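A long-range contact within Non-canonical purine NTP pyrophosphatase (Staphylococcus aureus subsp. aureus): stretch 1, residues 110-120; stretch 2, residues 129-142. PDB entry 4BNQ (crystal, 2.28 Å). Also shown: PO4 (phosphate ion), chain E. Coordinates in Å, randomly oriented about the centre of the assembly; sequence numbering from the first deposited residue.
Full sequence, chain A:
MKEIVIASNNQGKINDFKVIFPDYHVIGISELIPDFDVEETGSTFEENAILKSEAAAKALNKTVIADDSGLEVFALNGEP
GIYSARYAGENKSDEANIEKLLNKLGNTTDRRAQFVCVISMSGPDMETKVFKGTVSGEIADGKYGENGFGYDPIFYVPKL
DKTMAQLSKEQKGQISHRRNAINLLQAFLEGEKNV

Stretch 1 (110-120) DRRAQFVCVIS
Stretch 2, residues 129-142: KVFKGTVSGEIADG

How do the two backbones run? Residues 112-120 and 129-139 are extended strands lying side by side and antiparallel, their N-to-C directions 134° apart, with axes approaching to 4.4 Å. Most phi values fall between -90° and -150° and psi between 120° and 170°; Gly137 is more fully extended, at -173/-161, and Arg111, just before the first strand, turns at -101/21. The register pairs Arg112 with Glu138, Gln114 with Ser136, Val116 with Thr134, Val118 with Lys132 and Ser120 with Val130, all non-hydrogen-bonded pairs with CA atoms 4.2 to 4.6 Å apart.

What holds this register? The alternate pairs, their CA atoms farther apart, each exchange two backbone hydrogen bonds. Ala113 N reaches Gly137 O at 2.9 Å and Gly137 N reaches Ala113 O at 3.1 Å; Phe115 N to Val135 O is 2.9 Å and Val135 N to Phe115 O 3.0 Å. Cys117 N to Gly133 O is 2.8 Å, with Gly133 N to Cys117 O at 2.7 Å. Ile119 N to Phe131 O and Phe131 N to Ile119 O are both 2.8 Å. Beyond them, Ile139 N donates to Arg111 O at 2.8 Å. CA-H...O contacts fill the intervals, as from Thr134 CA to Phe115 O at 3.2 Å.

Which side chains pack across the sheet? Ala113, Phe115, Cys117, Ile119, Phe131 and Val135 share one face. Phe115 CB meets Val135 CG1 (chi1 69°, p) at 3.7 Å, while the Phe115 ring, at chi1 -103° between wells, leads away and has that methyl at its edge. Ala113 CB lies 3.6 Å from Ile139 CD1, an m, m rotamer. Val116 and Val118, both t, occupy the other face: Val118 CG1 is 4.2 Å from Val130 CB, and Val118 CG2 is 4.0 Å from the aliphatic Lys132 CD.

Where do polar groups gather? The CA-to-CB bond of Arg111 points toward stretch 2, and its side chain (chi1 m, chi2 t, chi3 114°) brings Arg111 NH1 within 2.9 Å of Ala140 O, with that oxygen at the guanidinium edge. Arg112 (m, t, m) instead folds back to Asp110 (t): Arg112 NE to Asp110 OD1 at 2.7 Å is a salt bridge, and Arg112 NH2 also donates to Asp110 OD2 at 2.8 Å. On stretch 2, Ser136 (p) binds a phosphate ion, probably from the crystallisation liquor, through a very short 2.5 Å hydrogen bond from Ser136 OG to phosphate O2.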

ATOM      1  N   ASP A 110      10.963  21.386   6.655  1.00 40.85           N
ATOM      2  CA  ASP A 110      10.679  19.958   6.581  1.00 41.46           C
ATOM      3  C   ASP A 110       9.163  19.780   6.682  1.00 35.97           C
ATOM      4  O   ASP A 110       8.617  19.697   7.779  1.00 31.90           O
ATOM      5  CB  ASP A 110      11.393  19.217   7.719  1.00 40.76           C
ATOM      6  CG  ASP A 110      11.048  17.732   7.775  1.00 42.62           C
ATOM      7  OD1 ASP A 110      10.541  17.176   6.772  1.00 34.00           O
ATOM      8  OD2 ASP A 110      11.294  17.106   8.830  1.00 44.22           O
ATOM      9  N   ARG A 111       8.487  19.731   5.537  1.00 33.57           N
ATOM     10  CA  ARG A 111       7.026  19.691   5.526  1.00 35.86           C
ATOM     11  C   ARG A 111       6.457  18.290   5.300  1.00 35.96           C
ATOM     12  O   ARG A 111       5.295  18.142   4.889  1.00 33.55           O
ATOM     13  CB  ARG A 111       6.483  20.629   4.447  1.00 39.87           C
ATOM     14  CG  ARG A 111       7.228  21.964   4.321  1.00 41.16           C
ATOM     15  CD  ARG A 111       6.292  23.043   3.830  1.00 30.95           C
ATOM     16  NE  ARG A 111       6.102  24.044   4.864  1.00 42.82           N
ATOM     17  CZ  ARG A 111       5.006  24.763   5.024  1.00 39.55           C
ATOM     18  NH1 ARG A 111       3.968  24.596   4.223  1.00 33.41           N
ATOM     19  NH2 ARG A 111       4.954  25.649   6.004  1.00 49.89           N
ATOM     20  N   ARG A 112       7.267  17.269   5.565  1.00 30.57           N
ATOM     21  CA  ARG A 112       6.820  15.897   5.385  1.00 31.66           C
ATOM     22  C   ARG A 112       5.558  15.629   6.199  1.00 36.31           C
ATOM     23  O   ARG A 112       5.427  16.082   7.343  1.00 31.94           O
ATOM     24  CB  ARG A 112       7.927  14.908   5.750  1.00 29.77           C
ATOM     25  CG  ARG A 112       9.078  14.878   4.728  1.00 33.86           C
ATOM     26  CD  ARG A 112      10.210  14.006   5.222  1.00 35.94           C
ATOM     27  NE  ARG A 112      10.712  14.495   6.504  1.00 34.50           N
ATOM     28  CZ  ARG A 112      11.478  13.801   7.339  1.00 41.52           C
ATOM     29  NH1 ARG A 112      11.856  12.563   7.049  1.00 42.25           N
ATOM     30  NH2 ARG A 112      11.866  14.357   8.477  1.00 44.19           N
ATOM     31  N   ALA A 113       4.620  14.922   5.583  1.00 31.37           N
ATOM     32  CA  ALA A 113       3.374  14.565   6.243  1.00 34.53           C
ATOM     33  C   ALA A 113       2.909  13.255   5.642  1.00 33.16           C
ATOM     34  O   ALA A 113       3.450  12.788   4.636  1.00 29.76           O
ATOM     35  CB  ALA A 113       2.313  15.643   6.055  1.00 29.17           C
ATOM     36  N   GLN A 114       1.890  12.673   6.248  1.00 33.32           N
ATOM     37  CA  GLN A 114       1.408  11.374   5.829  1.00 33.33           C
ATOM     38  C   GLN A 114      -0.100  11.362   5.999  1.00 32.68           C
ATOM     39  O   GLN A 114      -0.619  11.883   6.993  1.00 27.06           O
ATOM     40  CB  GLN A 114       2.045  10.329   6.741  1.00 35.83           C
ATOM     41  CG  GLN A 114       1.744   8.893   6.425  1.00 36.14           C
ATOM     42  CD  GLN A 114       2.254   7.974   7.519  1.00 36.31           C
ATOM     43  OE1 GLN A 114       2.018   8.219   8.710  1.00 41.45           O
ATOM     44  NE2 GLN A 114       2.966   6.919   7.128  1.00 41.31           N
ATOM     45  N   PHE A 115      -0.808  10.792   5.027  1.00 28.83           N
ATOM     46  CA  PHE A 115      -2.246  10.607   5.167  1.00 27.98           C
ATOM     47  C   PHE A 115      -2.477   9.191   5.657  1.00 29.08           C
ATOM     48  O   PHE A 115      -1.871   8.239   5.141  1.00 26.11           O
ATOM     49  CB  PHE A 115      -2.942  10.748   3.825  1.00 31.39           C
ATOM     50  CG  PHE A 115      -3.634  12.056   3.630  1.00 29.73           C
ATOM     51  CD1 PHE A 115      -4.308  12.662   4.663  1.00 32.47           C
ATOM     52  CD2 PHE A 115      -3.629  12.673   2.385  1.00 34.34           C
ATOM     53  CE1 PHE A 115      -4.955  13.870   4.460  1.00 36.18           C
ATOM     54  CE2 PHE A 115      -4.260  13.881   2.189  1.00 30.66           C
ATOM     55  CZ  PHE A 115      -4.917  14.480   3.220  1.00 29.82           C
ATOM     56  N   VAL A 116      -3.359   9.044   6.635  1.00 26.93           N
ATOM     57  CA  VAL A 116      -3.612   7.739   7.225  1.00 26.18           C
ATOM     58  C   VAL A 116      -5.099   7.389   7.140  1.00 28.08           C
ATOM     59  O   VAL A 116      -5.943   8.236   7.390  1.00 27.67           O
ATOM     60  CB  VAL A 116      -3.117   7.698   8.689  1.00 27.63           C
ATOM     61  CG1 VAL A 116      -3.466   6.375   9.335  1.00 25.84           C
ATOM     62  CG2 VAL A 116      -1.597   7.924   8.739  1.00 28.17           C
ATOM     63  N   CYS A 117      -5.414   6.156   6.748  1.00 28.27           N
ATOM     64  CA  CYS A 117      -6.795   5.699   6.704  1.00 24.33           C
ATOM     65  C   CYS A 117      -6.945   4.321   7.331  1.00 27.55           C
ATOM     66  O   CYS A 117      -6.286   3.363   6.903  1.00 28.62           O
ATOM     67  CB  CYS A 117      -7.317   5.641   5.274  1.00 24.58           C
ATOM     68  SG  CYS A 117      -8.897   4.719   5.173  1.00 27.72           S
ATOM     69  N   VAL A 118      -7.804   4.231   8.344  1.00 27.23           N
ATOM     70  CA  VAL A 118      -8.169   2.946   8.920  1.00 27.94           C
ATOM     71  C   VAL A 118      -9.626   2.612   8.618  1.00 24.90           C
ATOM     72  O   VAL A 118     -10.521   3.376   8.950  1.00 24.27           O
ATOM     73  CB  VAL A 118      -7.973   2.904  10.431  1.00 25.30           C
ATOM     74  CG1 VAL A 118      -8.495   1.575  10.978  1.00 25.33           C
ATOM     75  CG2 VAL A 118      -6.499   3.095  10.779  1.00 27.71           C
ATOM     76  N   ILE A 119      -9.842   1.468   7.974  1.00 28.34           N
ATOM     77  CA  ILE A 119     -11.174   0.967   7.637  1.00 24.95           C
ATOM     78  C   ILE A 119     -11.509  -0.152   8.617  1.00 28.72           C
ATOM     79  O   ILE A 119     -10.722  -1.081   8.766  1.00 32.54           O
ATOM     80  CB  ILE A 119     -11.174   0.363   6.222  1.00 28.20           C
ATOM     81  CG1 ILE A 119     -10.856   1.434   5.173  1.00 29.82           C
ATOM     82  CG2 ILE A 119     -12.513  -0.292   5.883  1.00 23.97           C
ATOM     83  CD1 ILE A 119     -11.943   2.492   4.988  1.00 24.80           C
ATOM     84  N   SER A 120     -12.653  -0.087   9.295  1.00 26.25           N
ATOM     85  CA  SER A 120     -13.078  -1.244  10.082  1.00 26.82           C
ATOM     86  C   SER A 120     -14.356  -1.876   9.532  1.00 27.27           C
ATOM     87  O   SER A 120     -15.297  -1.169   9.163  1.00 31.01           O
ATOM     88  CB  SER A 120     -13.252  -0.892  11.557  1.00 26.48           C
ATOM     89  OG  SER A 120     -14.386  -0.083  11.734  1.00 31.49           O
ATOM     90  N   LYS A 129     -13.089  -6.281  12.167  1.00 31.10           N
ATOM     91  CA  LYS A 129     -11.753  -6.344  11.592  1.00 29.14           C
ATOM     92  C   LYS A 129     -11.315  -4.974  11.029  1.00 32.08           C
ATOM     93  O   LYS A 129     -12.126  -4.252  10.430  1.00 28.78           O
ATOM     94  CB  LYS A 129     -11.700  -7.460  10.540  1.00 34.57           C
ATOM     95  CG  LYS A 129     -10.291  -7.807  10.099  1.00 44.53           C
ATOM     96  CD  LYS A 129      -9.305  -7.884  11.280  1.00 42.31           C
ATOM     97  CE  LYS A 129      -7.846  -7.837  10.783  1.00 47.24           C
ATOM     98  NZ  LYS A 129      -7.519  -8.913   9.795  1.00 47.72           N
ATOM     99  N   VAL A 130     -10.048  -4.610  11.247  1.00 30.46           N
ATOM    100  CA  VAL A 130      -9.524  -3.303  10.834  1.00 28.91           C
ATOM    101  C   VAL A 130      -8.393  -3.402   9.809  1.00 33.32           C
ATOM    102  O   VAL A 130      -7.598  -4.344   9.844  1.00 34.10           O
ATOM    103  CB  VAL A 130      -9.005  -2.487  12.040  1.00 34.35           C
ATOM    104  CG1 VAL A 130     -10.135  -2.201  12.993  1.00 31.70           C
ATOM    105  CG2 VAL A 130      -7.879  -3.241  12.753  1.00 33.32           C
ATOM    106  N   PHE A 131      -8.318  -2.416   8.911  1.00 31.52           N
ATOM    107  CA  PHE A 131      -7.281  -2.369   7.879  1.00 29.22           C
ATOM    108  C   PHE A 131      -6.731  -0.952   7.705  1.00 30.85           C
ATOM    109  O   PHE A 131      -7.500   0.006   7.585  1.00 30.91           O
ATOM    110  CB  PHE A 131      -7.847  -2.838   6.546  1.00 29.45           C
ATOM    111  CG  PHE A 131      -8.591  -4.138   6.625  1.00 29.81           C
ATOM    112  CD1 PHE A 131      -9.930  -4.173   6.988  1.00 28.39           C
ATOM    113  CD2 PHE A 131      -7.958  -5.328   6.332  1.00 27.76           C
ATOM    114  CE1 PHE A 131     -10.615  -5.374   7.046  1.00 28.73           C
ATOM    115  CE2 PHE A 131      -8.647  -6.529   6.400  1.00 30.49           C
ATOM    116  CZ  PHE A 131      -9.965  -6.554   6.751  1.00 28.43           C
ATOM    117  N   LYS A 132      -5.407  -0.818   7.667  1.00 29.48           N
ATOM    118  CA  LYS A 132      -4.776   0.503   7.619  1.00 28.64           C
ATOM    119  C   LYS A 132      -4.068   0.783   6.293  1.00 28.71           C
ATOM    120  O   LYS A 132      -3.298  -0.043   5.811  1.00 27.29           O
ATOM    121  CB  LYS A 132      -3.789   0.657   8.780  1.00 27.77           C
ATOM    122  CG  LYS A 132      -2.989   1.941   8.750  1.00 34.26           C
ATOM    123  CD  LYS A 132      -2.575   2.412  10.152  1.00 47.33           C
ATOM    124  CE  LYS A 132      -1.547   1.497  10.808  1.00 53.46           C
ATOM    125  NZ  LYS A 132      -1.097   2.036  12.135  1.00 62.44           N
ATOM    126  N   GLY A 133      -4.335   1.951   5.709  1.00 28.78           N
ATOM    127  CA  GLY A 133      -3.607   2.408   4.534  1.00 24.45           C
ATOM    128  C   GLY A 133      -2.934   3.753   4.792  1.00 29.76           C
ATOM    129  O   GLY A 133      -3.408   4.546   5.624  1.00 25.44           O
ATOM    130  N   THR A 134      -1.814   4.007   4.116  1.00 23.97           N
ATOM    131  CA  THR A 134      -1.142   5.305   4.213  1.00 26.75           C
ATOM    132  C   THR A 134      -0.618   5.797   2.860  1.00 30.93           C
ATOM    133  O   THR A 134      -0.374   5.007   1.941  1.00 30.62           O
ATOM    134  CB  THR A 134       0.042   5.284   5.213  1.00 29.35           C
ATOM    135  OG1 THR A 134       1.107   4.505   4.665  1.00 30.19           O
ATOM    136  CG2 THR A 134      -0.374   4.702   6.562  1.00 26.62           C
ATOM    137  N   VAL A 135      -0.437   7.107   2.743  1.00 30.69           N
ATOM    138  CA  VAL A 135       0.272   7.659   1.600  1.00 28.20           C
ATOM    139  C   VAL A 135       1.113   8.848   2.056  1.00 28.11           C
ATOM    140  O   VAL A 135       0.675   9.649   2.866  1.00 30.49           O
ATOM    141  CB  VAL A 135      -0.679   8.021   0.426  1.00 28.21           C
ATOM    142  CG1 VAL A 135      -1.565   9.218   0.767  1.00 24.54           C
ATOM    143  CG2 VAL A 135       0.114   8.263  -0.866  1.00 30.56           C
ATOM    144  N   SER A 136       2.338   8.935   1.553  1.00 33.62           N
ATOM    145  CA  SER A 136       3.248   9.982   1.986  1.00 32.38           C
ATOM    146  C   SER A 136       3.183  11.189   1.062  1.00 31.04           C
ATOM    147  O   SER A 136       2.820  11.066  -0.114  1.00 26.78           O
ATOM    148  CB  SER A 136       4.682   9.460   2.043  1.00 31.41           C
ATOM    149  OG  SER A 136       5.158   9.139   0.744  1.00 36.05           O
ATOM    150  N   GLY A 137       3.549  12.349   1.607  1.00 29.58           N
ATOM    151  CA  GLY A 137       3.605  13.583   0.851  1.00 27.84           C
ATOM    152  C   GLY A 137       4.213  14.700   1.685  1.00 30.01           C
ATOM    153  O   GLY A 137       4.884  14.454   2.695  1.00 26.86           O
ATOM    154  N   GLU A 138       3.968  15.934   1.257  1.00 27.55           N
ATOM    155  CA  GLU A 138       4.513  17.105   1.909  1.00 31.02           C
ATOM    156  C   GLU A 138       3.384  18.080   1.976  1.00 30.56           C
ATOM    157  O   GLU A 138       2.458  18.000   1.163  1.00 28.00           O
ATOM    158  CB  GLU A 138       5.651  17.704   1.075  1.00 32.72           C
ATOM    159  CG  GLU A 138       6.868  16.793   0.955  1.00 38.74           C
ATOM    160  CD  GLU A 138       7.974  17.382   0.089  1.00 49.06           C
ATOM    161  OE1 GLU A 138       7.650  18.051  -0.920  1.00 47.66           O
ATOM    162  OE2 GLU A 138       9.168  17.169   0.410  1.00 56.35           O
ATOM    163  N   ILE A 139       3.446  18.999   2.936  1.00 30.26           N
ATOM    164  CA  ILE A 139       2.425  20.024   3.021  1.00 27.00           C
ATOM    165  C   ILE A 139       2.890  21.157   2.122  1.00 28.61           C
ATOM    166  O   ILE A 139       4.001  21.664   2.287  1.00 26.34           O
ATOM    167  CB  ILE A 139       2.241  20.534   4.455  1.00 26.71           C
ATOM    168  CG1 ILE A 139       1.889  19.373   5.389  1.00 26.16           C
ATOM    169  CG2 ILE A 139       1.190  21.658   4.504  1.00 26.30           C
ATOM    170  CD1 ILE A 139       0.596  18.657   5.036  1.00 30.46           C
ATOM    171  N   ALA A 140       2.058  21.547   1.158  1.00 25.29           N
ATOM    172  CA  ALA A 140       2.443  22.617   0.233  1.00 26.42           C
ATOM    173  C   ALA A 140       2.404  23.975   0.924  1.00 28.05           C
ATOM    174  O   ALA A 140       2.052  24.081   2.108  1.00 25.27           O
ATOM    175  CB  ALA A 140       1.545  22.623  -0.984  1.00 26.76           C
ATOM    176  N   ASP A 141       2.745  25.015   0.175  1.00 29.78           N
ATOM    177  CA  ASP A 141       2.744  26.363   0.734  1.00 33.32           C
ATOM    178  C   ASP A 141       1.398  27.061   0.521  1.00 31.60           C
ATOM    179  O   ASP A 141       1.274  28.260   0.732  1.00 36.53           O
ATOM    180  CB  ASP A 141       3.878  27.200   0.129  1.00 31.15           C
ATOM    181  CG  ASP A 141       3.732  27.382  -1.360  1.00 29.73           C
ATOM    182  OD1 ASP A 141       2.797  26.807  -1.946  1.00 32.93           O
ATOM    183  OD2 ASP A 141       4.556  28.097  -1.966  1.00 38.13           O
ATOM    184  N   GLY A 142       0.384  26.311   0.109  1.00 30.90           N
ATOM    185  CA  GLY A 142      -0.905  26.923  -0.173  1.00 26.99           C
ATOM    186  C   GLY A 142      -1.864  25.918  -0.765  1.00 27.25           C
ATOM    187  O   GLY A 142      -1.549  24.727  -0.835  1.00 26.81           O
TER
HETATM  188  P   PO4 E 802       4.493   6.062  -0.839  1.00 42.17           P
HETATM  189  O1  PO4 E 802       5.043   4.711  -1.234  1.00 43.08           O
HETATM  190  O2  PO4 E 802       5.596   6.855  -0.173  1.00 46.40           O
HETATM  191  O3  PO4 E 802       3.344   5.926   0.127  1.00 38.71           O
HETATM  192  O4  PO4 E 802       4.026   6.784  -2.088  1.00 45.15           O
HETATM  193  O   HOH W   1       9.254  19.602   2.314  1.00 45.60           O